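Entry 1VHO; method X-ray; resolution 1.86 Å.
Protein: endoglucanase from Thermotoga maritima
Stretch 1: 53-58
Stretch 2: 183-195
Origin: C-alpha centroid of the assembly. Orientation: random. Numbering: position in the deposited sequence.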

# COMPACT_ATOMS: atom_id res chain seq x y z
N TYR A 53 -12.26 12.91 -5.56
CA TYR A 53 -13.58 12.79 -6.21
C TYR A 53 -13.55 13.34 -7.62
O TYR A 53 -13.12 14.48 -7.86
CB TYR A 53 -14.65 13.50 -5.38
CG TYR A 53 -15.98 13.65 -6.08
CD1 TYR A 53 -16.67 12.53 -6.51
CD2 TYR A 53 -16.55 14.90 -6.34
CE1 TYR A 53 -17.89 12.62 -7.15
CE2 TYR A 53 -17.78 15.01 -6.98
CZ TYR A 53 -18.44 13.87 -7.37
OH TYR A 53 -19.66 13.92 -8.02
N LYS A 54 -13.91 12.48 -8.57
CA LYS A 54 -13.90 12.89 -9.99
C LYS A 54 -15.32 12.66 -10.54
O LYS A 54 -15.82 11.53 -10.62
CB LYS A 54 -12.84 12.14 -10.77
CG LYS A 54 -12.79 12.38 -12.26
CD LYS A 54 -12.51 13.83 -12.62
CE LYS A 54 -12.78 14.06 -14.12
NZ LYS A 54 -12.01 13.12 -14.95
N LYS A 55 -15.99 13.79 -10.79
CA LYS A 55 -17.37 13.72 -11.28
C LYS A 55 -17.44 13.20 -12.70
O LYS A 55 -16.58 13.49 -13.53
CB LYS A 55 -18.01 15.13 -11.22
CG LYS A 55 -19.37 15.23 -11.88
CD LYS A 55 -20.03 16.58 -11.71
CE LYS A 55 -21.27 16.50 -10.83
NZ LYS A 55 -22.00 17.81 -10.84
N GLY A 56 -18.43 12.36 -12.95
CA GLY A 56 -18.65 11.81 -14.30
C GLY A 56 -20.01 12.38 -14.77
O GLY A 56 -20.28 13.56 -14.51
N LYS A 57 -20.85 11.56 -15.37
CA LYS A 57 -22.15 12.06 -15.84
C LYS A 57 -23.25 11.75 -14.85
O LYS A 57 -24.44 11.97 -15.13
CB LYS A 57 -22.49 11.49 -17.20
CG LYS A 57 -21.56 11.90 -18.34
CD LYS A 57 -22.07 11.19 -19.60
CE LYS A 57 -21.79 11.97 -20.86
NZ LYS A 57 -20.85 11.23 -21.76
N GLY A 58 -22.92 11.15 -13.71
CA GLY A 58 -23.85 10.83 -12.67
C GLY A 58 -24.64 9.55 -12.81
O GLY A 58 -25.58 9.36 -12.00
N VAL A 183 -4.96 5.94 -12.33
CA VAL A 183 -6.36 5.92 -12.82
C VAL A 183 -6.88 7.36 -13.00
O VAL A 183 -7.53 7.71 -13.99
CB VAL A 183 -7.28 5.23 -11.80
CG1 VAL A 183 -8.77 5.38 -12.16
CG2 VAL A 183 -6.95 3.74 -11.71
N LEU A 184 -6.65 8.21 -11.98
CA LEU A 184 -7.13 9.61 -12.07
C LEU A 184 -6.49 10.31 -13.24
O LEU A 184 -7.17 11.02 -14.01
CB LEU A 184 -6.89 10.32 -10.74
CG LEU A 184 -7.77 9.82 -9.58
CD1 LEU A 184 -7.28 10.40 -8.26
CD2 LEU A 184 -9.23 10.25 -9.77
N GLU A 185 -5.19 10.09 -13.48
CA GLU A 185 -4.53 10.69 -14.62
C GLU A 185 -5.17 10.23 -15.91
O GLU A 185 -5.50 11.07 -16.76
CB GLU A 185 -3.02 10.41 -14.61
CG GLU A 185 -2.33 11.05 -15.81
CD GLU A 185 -1.00 10.43 -16.12
OE1 GLU A 185 -0.56 10.54 -17.30
OE2 GLU A 185 -0.40 9.80 -15.25
N PHE A 186 -5.42 8.93 -16.07
CA PHE A 186 -6.05 8.42 -17.28
C PHE A 186 -7.49 8.86 -17.50
O PHE A 186 -7.90 9.02 -18.67
CB PHE A 186 -6.01 6.87 -17.23
CG PHE A 186 -4.60 6.32 -17.27
CD1 PHE A 186 -3.52 7.10 -17.65
CD2 PHE A 186 -4.38 4.99 -16.95
CE1 PHE A 186 -2.24 6.58 -17.67
CE2 PHE A 186 -3.11 4.45 -17.00
CZ PHE A 186 -2.03 5.23 -17.36
N LEU A 187 -8.29 9.05 -16.47
CA LEU A 187 -9.67 9.46 -16.56
C LEU A 187 -9.84 10.85 -17.19
O LEU A 187 -10.92 11.15 -17.71
CB LEU A 187 -10.39 9.41 -15.24
CG LEU A 187 -10.75 7.98 -14.75
CD1 LEU A 187 -11.31 8.06 -13.33
CD2 LEU A 187 -11.79 7.36 -15.68
N LYS A 188 -8.80 11.66 -17.13
CA LYS A 188 -8.83 12.98 -17.77
C LYS A 188 -9.11 12.94 -19.25
O LYS A 188 -9.66 13.91 -19.83
CB LYS A 188 -7.45 13.65 -17.51
CG LYS A 188 -7.49 14.14 -16.04
CD LYS A 188 -8.37 15.37 -16.05
CE LYS A 188 -8.87 15.84 -14.71
NZ LYS A 188 -8.84 17.36 -14.77
N ARG A 189 -8.85 11.84 -19.94
CA ARG A 189 -9.06 11.71 -21.37
C ARG A 189 -10.49 11.39 -21.77
O ARG A 189 -10.84 11.39 -22.95
CB ARG A 189 -8.22 10.51 -21.86
N TYR A 190 -11.33 11.00 -20.80
CA TYR A 190 -12.66 10.59 -21.11
C TYR A 190 -13.78 11.35 -20.42
O TYR A 190 -13.66 11.82 -19.31
CB TYR A 190 -12.86 9.12 -20.66
CG TYR A 190 -11.95 8.09 -21.26
CD1 TYR A 190 -12.19 7.55 -22.51
CD2 TYR A 190 -10.86 7.61 -20.53
CE1 TYR A 190 -11.36 6.58 -23.06
CE2 TYR A 190 -10.02 6.64 -21.08
CZ TYR A 190 -10.28 6.14 -22.32
OH TYR A 190 -9.44 5.17 -22.86
N ASP A 191 -14.92 11.29 -21.12
CA ASP A 191 -16.17 11.84 -20.61
C ASP A 191 -16.90 10.64 -19.99
O ASP A 191 -18.01 10.26 -20.39
CB ASP A 191 -17.03 12.44 -21.72
CG ASP A 191 -18.31 13.09 -21.22
OD1 ASP A 191 -18.33 13.56 -20.06
OD2 ASP A 191 -19.31 13.15 -22.00
N HIS A 192 -16.28 10.05 -18.98
CA HIS A 192 -16.79 8.88 -18.28
C HIS A 192 -18.09 9.11 -17.56
O HIS A 192 -18.27 10.07 -16.81
CB HIS A 192 -15.71 8.40 -17.31
CG HIS A 192 -15.26 9.40 -16.27
ND1 HIS A 192 -15.80 9.51 -15.04
CD2 HIS A 192 -14.18 10.23 -16.28
CE1 HIS A 192 -15.15 10.42 -14.32
NE2 HIS A 192 -14.15 10.85 -15.07
N PRO A 193 -19.04 8.18 -17.72
CA PRO A 193 -20.35 8.25 -17.13
C PRO A 193 -20.40 8.08 -15.63
O PRO A 193 -21.22 8.68 -14.94
CB PRO A 193 -21.14 7.11 -17.79
CG PRO A 193 -20.35 6.72 -18.99
CD PRO A 193 -18.91 6.98 -18.62
N TRP A 194 -19.51 7.25 -15.07
CA TRP A 194 -19.55 7.04 -13.62
C TRP A 194 -18.86 8.14 -12.82
O TRP A 194 -17.89 8.74 -13.30
CB TRP A 194 -18.79 5.71 -13.34
CG TRP A 194 -19.53 4.49 -13.75
CD1 TRP A 194 -19.51 3.87 -14.98
CD2 TRP A 194 -20.42 3.73 -12.94
NE1 TRP A 194 -20.33 2.77 -14.97
CE2 TRP A 194 -20.91 2.67 -13.73
CE3 TRP A 194 -20.85 3.84 -11.62
CZ2 TRP A 194 -21.81 1.74 -13.23
CZ3 TRP A 194 -21.76 2.92 -11.13
CH2 TRP A 194 -22.23 1.87 -11.94
N ASP A 195 -19.38 8.41 -11.64
CA ASP A 195 -18.73 9.36 -10.72
C ASP A 195 -17.69 8.46 -10.01
O ASP A 195 -18.05 7.33 -9.63
CB ASP A 195 -19.71 9.94 -9.73
CG ASP A 195 -20.66 10.95 -10.42
OD1 ASP A 195 -20.37 11.42 -11.53
OD2 ASP A 195 -21.69 11.23 -9.79
O HOH W 1 -21.59 12.01 -7.32
O HOH W 2 -12.61 13.76 -17.62
O HOH W 3 -9.37 12.65 -13.76
O HOH W 4 -24.01 9.35 -9.24

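The shortest polar contact is the salt bridge between Lys57 and Asp191, where NZ of Lys57 lies a very short 2.5 Å from OD2 of Asp191. Both residues are exposed, and lysine's long chain lets the ammonium reach across although its CA-to-CB bond points sideways.

Asp195 organizes the more buried part of the contact. Its OD1 accepts a hydrogen bond from Gly56 N at 2.6 Å and a weak one from Gly58 N at 3.4 Å, so one carboxylate oxygen gathers amides from the turning backbone. Its OD2 accepts from a water, 2.6 Å away, that also bonds Tyr53 OH at 2.8 Å. Between backbones, Lys57 N donates to Pro193 O at 2.9 Å.

Lys54 supplies the other anchor. Its NZ donates to NE2 of His192 at 3.1 Å, approaching at the ring edge, where the nitrogen lone pair lies. The imidazole is held by its other nitrogen, ND1, which donates to Trp194 O at 2.8 Å. Two waters carry Lys54 NZ on to the carbonyl oxygens of Leu184 and Tyr190.

Packing completes the join. Gly56 CA sits 3.3 Å from Trp194 O in a CA-H...O contact; a CB here would clash with that oxygen and with His192 O. Lys54 CB rests 4.2 Å from Leu184 CD2, its aliphatic portion suiting an apolar neighbour.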